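Local coordinates for hydrolase, isochorismatase family (Pseudomonas putida, PDB 4L07), which probably hydrolyses maleamate to maleate and ammonia, as a maleamate amidase of the isochorismatase family, at residues Y7-R18 and Y184-T194. Residues are numbered along the deposited sequence; the frame is centred on the assembly and turned at random.
Sequences YDAAGFGNPVSR and YDIQQKYGDVT. With SO4 (sulfate ion), chain E.
Tyr184 sets its hydroxyl over the centre of the Tyr7 ring, with OH 3.5 Å from Tyr7 CD2. Its CG lies opposite the backbone N (chi1 176°), which carries the ring across to Tyr7. The edge of Tyr184 meets the face of Tyr7 in an edge-to-face pair, planes at 63°. The side chain of Gln188 runs across Tyr7 at about a right angle, its CG 3.6 Å from Tyr7 CD1. Two waters link Tyr7 OH to Lys189 NZ, one of them weakly at the lysine; that one also donates to Asp185 OD1. With an alanine at Tyr7, a gap would probably open beside Tyr184 and Gln188, and both waters would lose a partner. In this alpha/beta fold, residues 7-18 run past the end of helix 176-189 and strand 192-194, an outermost strand of the parallel sheet within this chain. Gly13 N donates to Gln188 O (2.8 Å). Lys189 extends past Phe12, its CE over one ring face. Its NZ bonds a sulfate, probably from the crystallisation liquor, held between two subunits by Thr145, Cys149 and Arg174 of the second. Val16 N meets Asp192 OD2 from above the carboxylate plane (2.9 Å, 174°). Asp192 OD1 salt-bridges Lys85 of the second subunit.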
ATOM      1  N   TYR A   7      -4.199  29.423 -10.008  1.00 21.85           N
ATOM      2  CA  TYR A   7      -3.671  28.088 -10.319  1.00 21.87           C
ATOM      3  C   TYR A   7      -2.325  28.156 -11.051  1.00 22.02           C
ATOM      4  O   TYR A   7      -1.401  27.392 -10.746  1.00 21.92           O
ATOM      5  CB  TYR A   7      -4.709  27.269 -11.097  1.00 20.57           C
ATOM      6  CG  TYR A   7      -5.686  26.526 -10.209  1.00 20.32           C
ATOM      7  CD1 TYR A   7      -5.622  25.135 -10.079  1.00 19.93           C
ATOM      8  CD2 TYR A   7      -6.677  27.210  -9.499  1.00 19.94           C
ATOM      9  CE1 TYR A   7      -6.514  24.453  -9.262  1.00 20.45           C
ATOM     10  CE2 TYR A   7      -7.571  26.539  -8.679  1.00 20.39           C
ATOM     11  CZ  TYR A   7      -7.485  25.160  -8.566  1.00 20.46           C
ATOM     12  OH  TYR A   7      -8.376  24.500  -7.755  1.00 21.40           O
ATOM     13  N   ASP A   8      -2.199  29.102 -11.982  1.00 22.68           N
ATOM     14  CA  ASP A   8      -0.928  29.314 -12.681  1.00 23.70           C
ATOM     15  C   ASP A   8       0.208  29.684 -11.718  1.00 22.37           C
ATOM     16  O   ASP A   8       1.278  29.085 -11.762  1.00 21.98           O
ATOM     17  CB  ASP A   8      -1.071  30.373 -13.779  1.00 25.96           C
ATOM     18  CG  ASP A   8       0.213  30.567 -14.571  1.00 29.69           C
ATOM     19  OD1 ASP A   8       0.764  29.566 -15.082  1.00 32.50           O
ATOM     20  OD2 ASP A   8       0.678  31.722 -14.676  1.00 32.55           O
ATOM     21  N   ALA A   9      -0.032  30.657 -10.842  1.00 22.30           N
ATOM     22  CA  ALA A   9       0.994  31.071  -9.886  1.00 21.97           C
ATOM     23  C   ALA A   9       1.348  29.955  -8.897  1.00 21.64           C
ATOM     24  O   ALA A   9       2.483  29.892  -8.423  1.00 21.87           O
ATOM     25  CB  ALA A   9       0.563  32.328  -9.140  1.00 22.57           C
ATOM     26  N   ALA A  10       0.379  29.084  -8.602  1.00 21.51           N
ATOM     27  CA  ALA A  10       0.583  27.951  -7.693  1.00 21.33           C
ATOM     28  C   ALA A  10       1.356  26.804  -8.352  1.00 21.37           C
ATOM     29  O   ALA A  10       1.675  25.805  -7.697  1.00 21.91           O
ATOM     30  CB  ALA A  10      -0.753  27.456  -7.144  1.00 20.84           C
ATOM     31  N   GLY A  11       1.662  26.960  -9.637  1.00 20.41           N
ATOM     32  CA  GLY A  11       2.501  26.013 -10.366  1.00 20.70           C
ATOM     33  C   GLY A  11       1.768  24.799 -10.909  1.00 20.66           C
ATOM     34  O   GLY A  11       2.389  23.771 -11.188  1.00 21.24           O
ATOM     35  N   PHE A  12       0.452  24.920 -11.081  1.00 19.96           N
ATOM     36  CA  PHE A  12      -0.364  23.828 -11.629  1.00 21.02           C
ATOM     37  C   PHE A  12      -0.476  23.889 -13.153  1.00 21.62           C
ATOM     38  O   PHE A  12      -0.141  24.901 -13.769  1.00 21.84           O
ATOM     39  CB  PHE A  12      -1.771  23.856 -11.024  1.00 20.57           C
ATOM     40  CG  PHE A  12      -1.826  23.490  -9.564  1.00 20.66           C
ATOM     41  CD1 PHE A  12      -1.451  22.218  -9.127  1.00 20.78           C
ATOM     42  CD2 PHE A  12      -2.294  24.406  -8.629  1.00 20.79           C
ATOM     43  CE1 PHE A  12      -1.525  21.880  -7.778  1.00 20.87           C
ATOM     44  CE2 PHE A  12      -2.372  24.076  -7.280  1.00 21.36           C
ATOM     45  CZ  PHE A  12      -1.986  22.809  -6.854  1.00 20.94           C
ATOM     46  N   GLY A  13      -0.954  22.800 -13.750  1.00 21.32           N
ATOM     47  CA  GLY A  13      -1.324  22.785 -15.163  1.00 22.23           C
ATOM     48  C   GLY A  13      -0.200  22.618 -16.166  1.00 22.39           C
ATOM     49  O   GLY A  13      -0.417  22.814 -17.359  1.00 22.99           O
ATOM     50  N   ASN A  14       0.994  22.263 -15.694  1.00 22.22           N
ATOM     51  CA  ASN A  14       2.130  21.974 -16.583  1.00 23.41           C
ATOM     52  C   ASN A  14       1.884  20.734 -17.440  1.00 23.80           C
ATOM     53  O   ASN A  14       1.181  19.823 -17.008  1.00 23.44           O
ATOM     54  CB  ASN A  14       3.410  21.765 -15.778  1.00 23.30           C
ATOM     55  CG  ASN A  14       3.757  22.954 -14.914  1.00 24.24           C
ATOM     56  OD1 ASN A  14       4.270  23.956 -15.402  1.00 25.88           O
ATOM     57  ND2 ASN A  14       3.490  22.842 -13.622  1.00 24.47           N
ATOM     58  N   PRO A  15       2.463  20.693 -18.655  1.00 25.03           N
ATOM     59  CA  PRO A  15       2.266  19.519 -19.511  1.00 24.81           C
ATOM     60  C   PRO A  15       3.096  18.329 -19.042  1.00 24.96           C
ATOM     61  O   PRO A  15       4.126  18.509 -18.391  1.00 24.79           O
ATOM     62  CB  PRO A  15       2.752  19.999 -20.881  1.00 25.44           C
ATOM     63  CG  PRO A  15       3.741  21.072 -20.577  1.00 25.41           C
ATOM     64  CD  PRO A  15       3.247  21.749 -19.330  1.00 25.24           C
ATOM     65  N   VAL A  16       2.658  17.117 -19.363  1.00 25.50           N
ATOM     66  CA  VAL A  16       3.495  15.956 -19.045  1.00 25.46           C
ATOM     67  C   VAL A  16       4.390  15.581 -20.223  1.00 25.50           C
ATOM     68  O   VAL A  16       3.937  15.485 -21.371  1.00 25.08           O
ATOM     69  CB  VAL A  16       2.742  14.752 -18.382  1.00 26.93           C
ATOM     70  CG1 VAL A  16       1.254  15.010 -18.185  1.00 25.82           C
ATOM     71  CG2 VAL A  16       3.025  13.416 -19.073  1.00 25.69           C
ATOM     72  N   SER A  17       5.674  15.419 -19.929  1.00 25.87           N
ATOM     73  CA  SER A  17       6.620  14.939 -20.916  1.00 26.27           C
ATOM     74  C   SER A  17       6.453  13.433 -20.976  1.00 26.02           C
ATOM     75  O   SER A  17       6.856  12.721 -20.057  1.00 26.24           O
ATOM     76  CB  SER A  17       8.047  15.319 -20.535  1.00 27.65           C
ATOM     77  OG  SER A  17       8.962  14.827 -21.492  1.00 29.47           O
ATOM     78  N   ARG A  18       5.841  12.956 -22.053  1.00 25.39           N
ATOM     79  CA  ARG A  18       5.454  11.547 -22.159  1.00 24.80           C
ATOM     80  C   ARG A  18       6.654  10.608 -22.262  1.00 24.84           C
ATOM     81  O   ARG A  18       7.665  10.940 -22.881  1.00 24.89           O
ATOM     82  CB  ARG A  18       4.504  11.346 -23.333  1.00 24.85           C
ATOM     83  CG  ARG A  18       3.234  12.168 -23.199  1.00 24.44           C
ATOM     84  CD  ARG A  18       2.391  12.125 -24.459  1.00 24.91           C
ATOM     85  NE  ARG A  18       1.262  13.044 -24.368  1.00 25.81           N
ATOM     86  CZ  ARG A  18       0.256  13.080 -25.237  1.00 25.79           C
ATOM     87  NH1 ARG A  18       0.234  12.242 -26.268  1.00 25.70           N
ATOM     88  NH2 ARG A  18      -0.730  13.955 -25.082  1.00 26.89           N
ATOM     89  N   TYR A 184     -11.077  18.898 -14.756  1.00 20.18           N
ATOM     90  CA  TYR A 184     -10.376  20.132 -14.399  1.00 19.95           C
ATOM     91  C   TYR A 184      -9.275  19.852 -13.377  1.00 19.67           C
ATOM     92  O   TYR A 184      -8.115  20.230 -13.586  1.00 18.67           O
ATOM     93  CB  TYR A 184     -11.343  21.198 -13.872  1.00 20.91           C
ATOM     94  CG  TYR A 184     -10.624  22.447 -13.395  1.00 21.35           C
ATOM     95  CD1 TYR A 184     -10.143  23.385 -14.309  1.00 21.98           C
ATOM     96  CD2 TYR A 184     -10.408  22.680 -12.034  1.00 21.44           C
ATOM     97  CE1 TYR A 184      -9.475  24.525 -13.886  1.00 22.35           C
ATOM     98  CE2 TYR A 184      -9.741  23.819 -11.599  1.00 21.74           C
ATOM     99  CZ  TYR A 184      -9.282  24.738 -12.531  1.00 22.17           C
ATOM    100  OH  TYR A 184      -8.621  25.871 -12.123  1.00 22.13           O
ATOM    101  N   ASP A 185      -9.636  19.184 -12.282  1.00 19.29           N
ATOM    102  CA  ASP A 185      -8.660  18.855 -11.240  1.00 19.48           C
ATOM    103  C   ASP A 185      -7.499  18.026 -11.778  1.00 19.14           C
ATOM    104  O   ASP A 185      -6.346  18.247 -11.397  1.00 19.17           O
ATOM    105  CB  ASP A 185      -9.319  18.112 -10.076  1.00 20.21           C
ATOM    106  CG  ASP A 185     -10.227  18.997  -9.229  1.00 20.37           C
ATOM    107  OD1 ASP A 185     -10.242  20.250  -9.379  1.00 20.10           O
ATOM    108  OD2 ASP A 185     -10.934  18.414  -8.389  1.00 20.74           O
ATOM    109  N   ILE A 186      -7.811  17.054 -12.637  1.00 18.50           N
ATOM    110  CA  ILE A 186      -6.785  16.217 -13.254  1.00 18.46           C
ATOM    111  C   ILE A 186      -5.819  17.065 -14.094  1.00 18.66           C
ATOM    112  O   ILE A 186      -4.611  17.021 -13.873  1.00 19.13           O
ATOM    113  CB  ILE A 186      -7.396  15.055 -14.076  1.00 18.57           C
ATOM    114  CG1 ILE A 186      -8.063  14.045 -13.133  1.00 18.87           C
ATOM    115  CG2 ILE A 186      -6.325  14.370 -14.919  1.00 18.12           C
ATOM    116  CD1 ILE A 186      -9.068  13.129 -13.816  1.00 19.34           C
ATOM    117  N   GLN A 187      -6.358  17.859 -15.018  1.00 19.23           N
ATOM    118  CA  GLN A 187      -5.538  18.730 -15.874  1.00 19.88           C
ATOM    119  C   GLN A 187      -4.627  19.667 -15.065  1.00 20.14           C
ATOM    120  O   GLN A 187      -3.476  19.905 -15.435  1.00 19.37           O
ATOM    121  CB  GLN A 187      -6.426  19.529 -16.840  1.00 21.23           C
ATOM    122  CG  GLN A 187      -5.674  20.464 -17.793  1.00 22.71           C
ATOM    123  CD  GLN A 187      -4.634  19.760 -18.650  1.00 23.63           C
ATOM    124  OE1 GLN A 187      -4.833  18.630 -19.097  1.00 24.28           O
ATOM    125  NE2 GLN A 187      -3.514  20.443 -18.900  1.00 25.94           N
ATOM    126  N   GLN A 188      -5.143  20.173 -13.947  1.00 19.79           N
ATOM    127  CA  GLN A 188      -4.367  21.075 -13.109  1.00 19.62           C
ATOM    128  C   GLN A 188      -3.285  20.356 -12.307  1.00 19.13           C
ATOM    129  O   GLN A 188      -2.145  20.828 -12.245  1.00 19.41           O
ATOM    130  CB  GLN A 188      -5.286  21.872 -12.170  1.00 20.34           C
ATOM    131  CG  GLN A 188      -6.185  22.877 -12.889  1.00 21.74           C
ATOM    132  CD  GLN A 188      -5.404  23.833 -13.782  1.00 22.74           C
ATOM    133  OE1 GLN A 188      -5.807  24.109 -14.914  1.00 25.46           O
ATOM    134  NE2 GLN A 188      -4.276  24.324 -13.289  1.00 21.52           N
ATOM    135  N   LYS A 189      -3.631  19.206 -11.727  1.00 18.44           N
ATOM    136  CA  LYS A 189      -2.806  18.619 -10.660  1.00 18.78           C
ATOM    137  C   LYS A 189      -2.191  17.251 -10.928  1.00 18.48           C
ATOM    138  O   LYS A 189      -1.167  16.910 -10.325  1.00 18.72           O
ATOM    139  CB  LYS A 189      -3.605  18.537  -9.354  1.00 19.17           C
ATOM    140  CG  LYS A 189      -4.201  19.861  -8.897  1.00 19.31           C
ATOM    141  CD  LYS A 189      -4.816  19.737  -7.509  1.00 19.04           C
ATOM    142  CE  LYS A 189      -5.497  21.036  -7.092  1.00 18.88           C
ATOM    143  NZ  LYS A 189      -6.215  20.896  -5.794  1.00 18.67           N
ATOM    144  N   TYR A 190      -2.807  16.459 -11.800  1.00 18.36           N
ATOM    145  CA  TYR A 190      -2.500  15.019 -11.833  1.00 18.30           C
ATOM    146  C   TYR A 190      -2.059  14.433 -13.166  1.00 18.94           C
ATOM    147  O   TYR A 190      -1.229  13.532 -13.193  1.00 19.56           O
ATOM    148  CB  TYR A 190      -3.670  14.204 -11.264  1.00 18.03           C
ATOM    149  CG  TYR A 190      -4.123  14.672  -9.898  1.00 18.07           C
ATOM    150  CD1 TYR A 190      -3.244  14.694  -8.810  1.00 18.05           C
ATOM    151  CD2 TYR A 190      -5.428  15.119  -9.701  1.00 17.73           C
ATOM    152  CE1 TYR A 190      -3.663  15.138  -7.561  1.00 18.05           C
ATOM    153  CE2 TYR A 190      -5.852  15.562  -8.459  1.00 17.77           C
ATOM    154  CZ  TYR A 190      -4.970  15.569  -7.395  1.00 18.01           C
ATOM    155  OH  TYR A 190      -5.399  16.018  -6.161  1.00 18.31           O
ATOM    156  N   GLY A 191      -2.612  14.919 -14.271  1.00 18.90           N
ATOM    157  CA  GLY A 191      -2.262  14.350 -15.569  1.00 19.58           C
ATOM    158  C   GLY A 191      -2.660  15.268 -16.702  1.00 20.48           C
ATOM    159  O   GLY A 191      -3.174  16.355 -16.462  1.00 19.72           O
ATOM    160  N   ASP A 192      -2.399  14.838 -17.934  1.00 21.09           N
ATOM    161  CA  ASP A 192      -2.847  15.589 -19.103  1.00 22.13           C
ATOM    162  C   ASP A 192      -4.157  15.042 -19.656  1.00 22.06           C
ATOM    163  O   ASP A 192      -4.238  13.874 -20.054  1.00 21.47           O
ATOM    164  CB  ASP A 192      -1.762  15.617 -20.191  1.00 24.23           C
ATOM    165  CG  ASP A 192      -0.809  16.804 -20.044  1.00 26.28           C
ATOM    166  OD1 ASP A 192      -1.034  17.650 -19.152  1.00 26.79           O
ATOM    167  OD2 ASP A 192       0.167  16.895 -20.825  1.00 26.59           O
ATOM    168  N   VAL A 193      -5.176  15.901 -19.670  1.00 21.60           N
ATOM    169  CA  VAL A 193      -6.460  15.598 -20.290  1.00 22.51           C
ATOM    170  C   VAL A 193      -6.348  15.891 -21.781  1.00 23.32           C
ATOM    171  O   VAL A 193      -5.935  16.982 -22.188  1.00 23.49           O
ATOM    172  CB  VAL A 193      -7.618  16.404 -19.652  1.00 22.22           C
ATOM    173  CG1 VAL A 193      -8.950  16.082 -20.318  1.00 22.68           C
ATOM    174  CG2 VAL A 193      -7.693  16.133 -18.157  1.00 22.01           C
ATOM    175  N   THR A 194      -6.743  14.921 -22.584  1.00 24.16           N
ATOM    176  CA  THR A 194      -6.591  14.986 -24.024  1.00 25.38           C
ATOM    177  C   THR A 194      -7.720  14.187 -24.669  1.00 25.95           C
ATOM    178  O   THR A 194      -8.786  14.125 -24.105  1.00 25.17           O
ATOM    179  CB  THR A 194      -5.183  14.563 -24.479  1.00 26.23           C
ATOM    180  OG1 THR A 194      -5.058  14.732 -25.895  1.00 25.75           O
ATOM    181  CG2 THR A 194      -4.873  13.134 -24.077  1.00 25.88           C
TER
HETATM  182  S   SO4 E 301      -3.458  20.525  -2.860  1.00 18.81           S
HETATM  183  O1  SO4 E 301      -4.486  20.124  -1.878  1.00 19.28           O
HETATM  184  O2  SO4 E 301      -3.882  20.140  -4.219  1.00 20.02           O
HETATM  185  O3  SO4 E 301      -3.266  21.994  -2.808  1.00 19.65           O
HETATM  186  O4  SO4 E 301      -2.172  19.885  -2.507  1.00 19.41           O
HETATM  187  O   HOH W   1      -8.682  21.881  -7.895  1.00 20.47           O
HETATM  188  O   HOH W   2      -7.182  23.541  -5.451  1.00 21.90           O
HETATM  189  O   HOH W   3      -2.718  26.250 -14.148  1.00 30.41           O
HETATM  190  O   HOH W   4      -2.979  23.225 -18.360  1.00 28.92           O
HETATM  191  O   HOH W   5       1.553  15.182 -22.546  1.00 26.70           O
HETATM  192  O   HOH W   6      -1.339  16.509 -23.790  1.00 33.13           O